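Local coordinates for protein SAHS4 (Ramazzottius varieornatus, PDB 5Z4G) that probably acts as a secreted, heat-soluble molecular shield when water is scarce, and binds zinc ions, at residues G21-E29 with Y134-E142. Residues are numbered along the deposited sequence; the frame is centred on the assembly and turned at random.
Sequences GKPWLGKWE and YTATGDDLE
W28, on the first strand of the barrel, lies against the type II' hairpin turn T137-D140 that joins strands 128-137 and 140-147, and L141 covers one face of its indole. CB of L141 sits 3.6 Å from the centroid of the six-membered ring, a CH-pi contact 16° off the ring normal, while L141 CD1 lies over the same face nearer the rim, 3.6 Å from W28 CE2 on the pyrrole side. CG of L141, anti to the backbone N (chi1 -175°), carries CD1 along the ring; the two side chains cross at about a right angle. The benzo edge of W28 points into the turn: CZ3 comes within 3.5 Å of the carbonyl O of D139, close to the ring plane, and CH2 nears that of G138. At the other end NE1 donates to W24 O within its own segment (2.9 Å), approaching from above the carbonyl plane.

This is the closed end of a fatty-acid-binding-protein-like barrel, where the type I turn K22-L25 leads into strand 26-30 and strand 150-159 separates that strand from the hairpin. P23 leans on A136, its CG 3.2 Å from A136 O and the two CB atoms 4.0 Å apart. A single water donates to both P23 O and G138 O, tying turn to turn. W24 CB meets L141 CD1 at 4.1 Å, and its ring then leads away from the hairpin to meet Y65 edge-to-face. Were W28 an alanine, L141 would probably lose the ring it lies on and W24 O its indole donor, with a gap opened beside the hairpin.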
loop_
_atom_site.group_PDB
_atom_site.type_symbol
_atom_site.label_atom_id
_atom_site.label_comp_id
_atom_site.label_asym_id
_atom_site.label_seq_id
_atom_site.Cartn_x
_atom_site.Cartn_y
_atom_site.Cartn_z
ATOM N N GLY A 21 -15.627 -11.910 0.787
ATOM C CA GLY A 21 -15.071 -11.049 1.824
ATOM C C GLY A 21 -13.968 -10.198 1.240
ATOM O O GLY A 21 -13.193 -10.669 0.403
ATOM N N LYS A 22 -13.909 -8.940 1.673
ATOM C CA LYS A 22 -12.821 -8.023 1.310
ATOM C C LYS A 22 -12.272 -7.435 2.616
ATOM O O LYS A 22 -12.545 -6.264 2.967
ATOM C CB LYS A 22 -13.322 -6.954 0.332
ATOM C CG LYS A 22 -13.783 -7.539 -0.992
ATOM C CD LYS A 22 -14.438 -6.523 -1.911
ATOM C CE LYS A 22 -15.213 -7.215 -3.031
ATOM N NZ LYS A 22 -14.519 -8.344 -3.718
ATOM N N PRO A 23 -11.506 -8.255 3.365
ATOM C CA PRO A 23 -11.161 -7.874 4.749
ATOM C C PRO A 23 -10.147 -6.733 4.841
ATOM O O PRO A 23 -9.905 -6.217 5.926
ATOM C CB PRO A 23 -10.574 -9.169 5.335
ATOM C CG PRO A 23 -10.066 -9.921 4.139
ATOM C CD PRO A 23 -10.986 -9.592 3.012
ATOM N N TRP A 24 -9.562 -6.354 3.705
ATOM C CA TRP A 24 -8.668 -5.196 3.620
ATOM C C TRP A 24 -9.422 -3.860 3.649
ATOM O O TRP A 24 -8.808 -2.814 3.857
ATOM C CB TRP A 24 -7.770 -5.287 2.371
ATOM C CG TRP A 24 -8.495 -5.706 1.149
ATOM C CD1 TRP A 24 -8.669 -6.993 0.703
ATOM C CD2 TRP A 24 -9.158 -4.855 0.200
ATOM N NE1 TRP A 24 -9.401 -6.997 -0.457
ATOM C CE2 TRP A 24 -9.702 -5.700 -0.802
ATOM C CE3 TRP A 24 -9.321 -3.460 0.084
ATOM C CZ2 TRP A 24 -10.431 -5.202 -1.891
ATOM C CZ3 TRP A 24 -10.032 -2.956 -1.008
ATOM C CH2 TRP A 24 -10.583 -3.829 -1.983
ATOM N N LEU A 25 -10.739 -3.895 3.422
ATOM C CA LEU A 25 -11.559 -2.694 3.602
ATOM C C LEU A 25 -11.570 -2.270 5.062
ATOM O O LEU A 25 -11.754 -3.095 5.965
ATOM C CB LEU A 25 -12.993 -2.896 3.085
ATOM C CG LEU A 25 -13.198 -3.093 1.580
ATOM C CD1 LEU A 25 -14.607 -3.589 1.316
ATOM C CD2 LEU A 25 -12.915 -1.827 0.770
ATOM N N GLY A 26 -11.363 -0.980 5.286
ATOM C CA GLY A 26 -11.238 -0.441 6.645
ATOM C C GLY A 26 -10.090 0.531 6.761
ATOM O O GLY A 26 -9.454 0.880 5.752
ATOM N N LYS A 27 -9.833 0.971 7.991
ATOM C CA LYS A 27 -8.719 1.875 8.272
ATOM C C LYS A 27 -7.686 1.153 9.126
ATOM O O LYS A 27 -8.035 0.370 9.999
ATOM C CB LYS A 27 -9.198 3.155 8.953
ATOM C CG LYS A 27 -8.178 4.280 8.890
ATOM C CD LYS A 27 -8.692 5.519 9.578
ATOM C CE LYS A 27 -7.764 6.691 9.318
ATOM N NZ LYS A 27 -8.310 7.962 9.870
ATOM N N TRP A 28 -6.411 1.424 8.851
ATOM C CA TRP A 28 -5.300 0.630 9.353
ATOM C C TRP A 28 -4.173 1.537 9.827
ATOM O O TRP A 28 -3.868 2.537 9.179
ATOM C CB TRP A 28 -4.771 -0.267 8.226
ATOM C CG TRP A 28 -5.830 -1.175 7.656
ATOM C CD1 TRP A 28 -6.589 -0.969 6.522
ATOM C CD2 TRP A 28 -6.264 -2.419 8.208
ATOM N NE1 TRP A 28 -7.456 -2.026 6.336
ATOM C CE2 TRP A 28 -7.270 -2.936 7.349
ATOM C CE3 TRP A 28 -5.861 -3.180 9.328
ATOM C CZ2 TRP A 28 -7.899 -4.180 7.591
ATOM C CZ3 TRP A 28 -6.493 -4.413 9.579
ATOM C CH2 TRP A 28 -7.501 -4.898 8.710
ATOM N N GLU A 29 -3.562 1.180 10.954
ATOM C CA GLU A 29 -2.412 1.909 11.488
ATOM C C GLU A 29 -1.200 0.994 11.527
ATOM O O GLU A 29 -1.278 -0.116 12.059
ATOM C CB GLU A 29 -2.716 2.445 12.892
ATOM C CG GLU A 29 -1.534 3.131 13.563
ATOM C CD GLU A 29 -1.772 3.386 15.040
ATOM O OE1 GLU A 29 -0.806 3.301 15.823
ATOM O OE2 GLU A 29 -2.925 3.661 15.423
ATOM N N TYR A 134 -2.123 -7.240 0.039
ATOM C CA TYR A 134 -2.768 -6.888 1.299
ATOM C C TYR A 134 -3.584 -8.090 1.721
ATOM O O TYR A 134 -4.543 -8.461 1.042
ATOM C CB TYR A 134 -3.660 -5.643 1.123
ATOM C CG TYR A 134 -2.868 -4.422 0.728
ATOM C CD1 TYR A 134 -2.532 -4.175 -0.618
ATOM C CD2 TYR A 134 -2.407 -3.522 1.702
ATOM C CE1 TYR A 134 -1.777 -3.060 -0.975
ATOM C CE2 TYR A 134 -1.657 -2.405 1.352
ATOM C CZ TYR A 134 -1.340 -2.182 0.021
ATOM O OH TYR A 134 -0.592 -1.083 -0.307
ATOM N N THR A 135 -3.174 -8.704 2.832
ATOM C CA THR A 135 -3.810 -9.897 3.376
ATOM C C THR A 135 -4.269 -9.576 4.779
ATOM O O THR A 135 -3.448 -9.271 5.646
ATOM C CB THR A 135 -2.831 -11.087 3.406
ATOM O OG1 THR A 135 -2.233 -11.217 2.119
ATOM C CG2 THR A 135 -3.558 -12.389 3.759
ATOM N N ALA A 136 -5.580 -9.641 5.000
ATOM C CA ALA A 136 -6.163 -9.253 6.285
ATOM C C ALA A 136 -7.081 -10.337 6.809
ATOM O O ALA A 136 -7.755 -10.998 6.033
ATOM C CB ALA A 136 -6.914 -7.930 6.169
ATOM N N THR A 137 -7.070 -10.534 8.124
ATOM C CA THR A 137 -8.092 -11.324 8.807
ATOM C C THR A 137 -8.401 -10.557 10.076
ATOM O O THR A 137 -7.487 -10.269 10.867
ATOM C CB THR A 137 -7.626 -12.755 9.167
ATOM O OG1 THR A 137 -7.291 -13.471 7.973
ATOM C CG2 THR A 137 -8.742 -13.505 9.890
ATOM N N GLY A 138 -9.678 -10.228 10.266
ATOM C CA GLY A 138 -10.119 -9.492 11.443
ATOM C C GLY A 138 -9.367 -8.185 11.586
ATOM O O GLY A 138 -9.289 -7.392 10.635
ATOM N N ASP A 139 -8.762 -7.993 12.756
ATOM C CA ASP A 139 -8.128 -6.724 13.111
ATOM C C ASP A 139 -6.692 -6.564 12.593
ATOM O O ASP A 139 -6.052 -5.554 12.882
ATOM C CB ASP A 139 -8.135 -6.517 14.637
ATOM C CG ASP A 139 -9.534 -6.446 15.236
ATOM O OD1 ASP A 139 -10.514 -6.168 14.517
ATOM O OD2 ASP A 139 -9.641 -6.650 16.464
ATOM N N ASP A 140 -6.182 -7.552 11.852
ATOM C CA ASP A 140 -4.776 -7.552 11.422
ATOM C C ASP A 140 -4.612 -7.565 9.911
ATOM O O ASP A 140 -5.295 -8.317 9.210
ATOM C CB ASP A 140 -4.065 -8.760 12.019
ATOM C CG ASP A 140 -4.144 -8.774 13.529
ATOM O OD1 ASP A 140 -3.641 -7.817 14.153
ATOM O OD2 ASP A 140 -4.731 -9.722 14.087
ATOM N N LEU A 141 -3.708 -6.719 9.420
ATOM C CA LEU A 141 -3.379 -6.682 7.997
ATOM C C LEU A 141 -1.880 -6.844 7.795
ATOM O O LEU A 141 -1.075 -6.186 8.471
ATOM C CB LEU A 141 -3.877 -5.381 7.349
ATOM C CG LEU A 141 -3.707 -5.248 5.819
ATOM C CD1 LEU A 141 -4.898 -4.509 5.222
ATOM C CD2 LEU A 141 -2.394 -4.575 5.457
ATOM N N GLU A 142 -1.514 -7.728 6.864
ATOM C CA GLU A 142 -0.128 -7.881 6.423
ATOM C C GLU A 142 0.003 -7.300 5.018
ATOM O O GLU A 142 -0.731 -7.691 4.111
ATOM C CB GLU A 142 0.305 -9.364 6.435
ATOM C CG GLU A 142 1.811 -9.596 6.250
ATOM C CD GLU A 142 2.241 -11.064 6.305
ATOM O OE1 GLU A 142 3.327 -11.389 5.775
ATOM O OE2 GLU A 142 1.516 -11.911 6.870
HETATM O O HOH W 1 -10.859 -7.095 8.339
#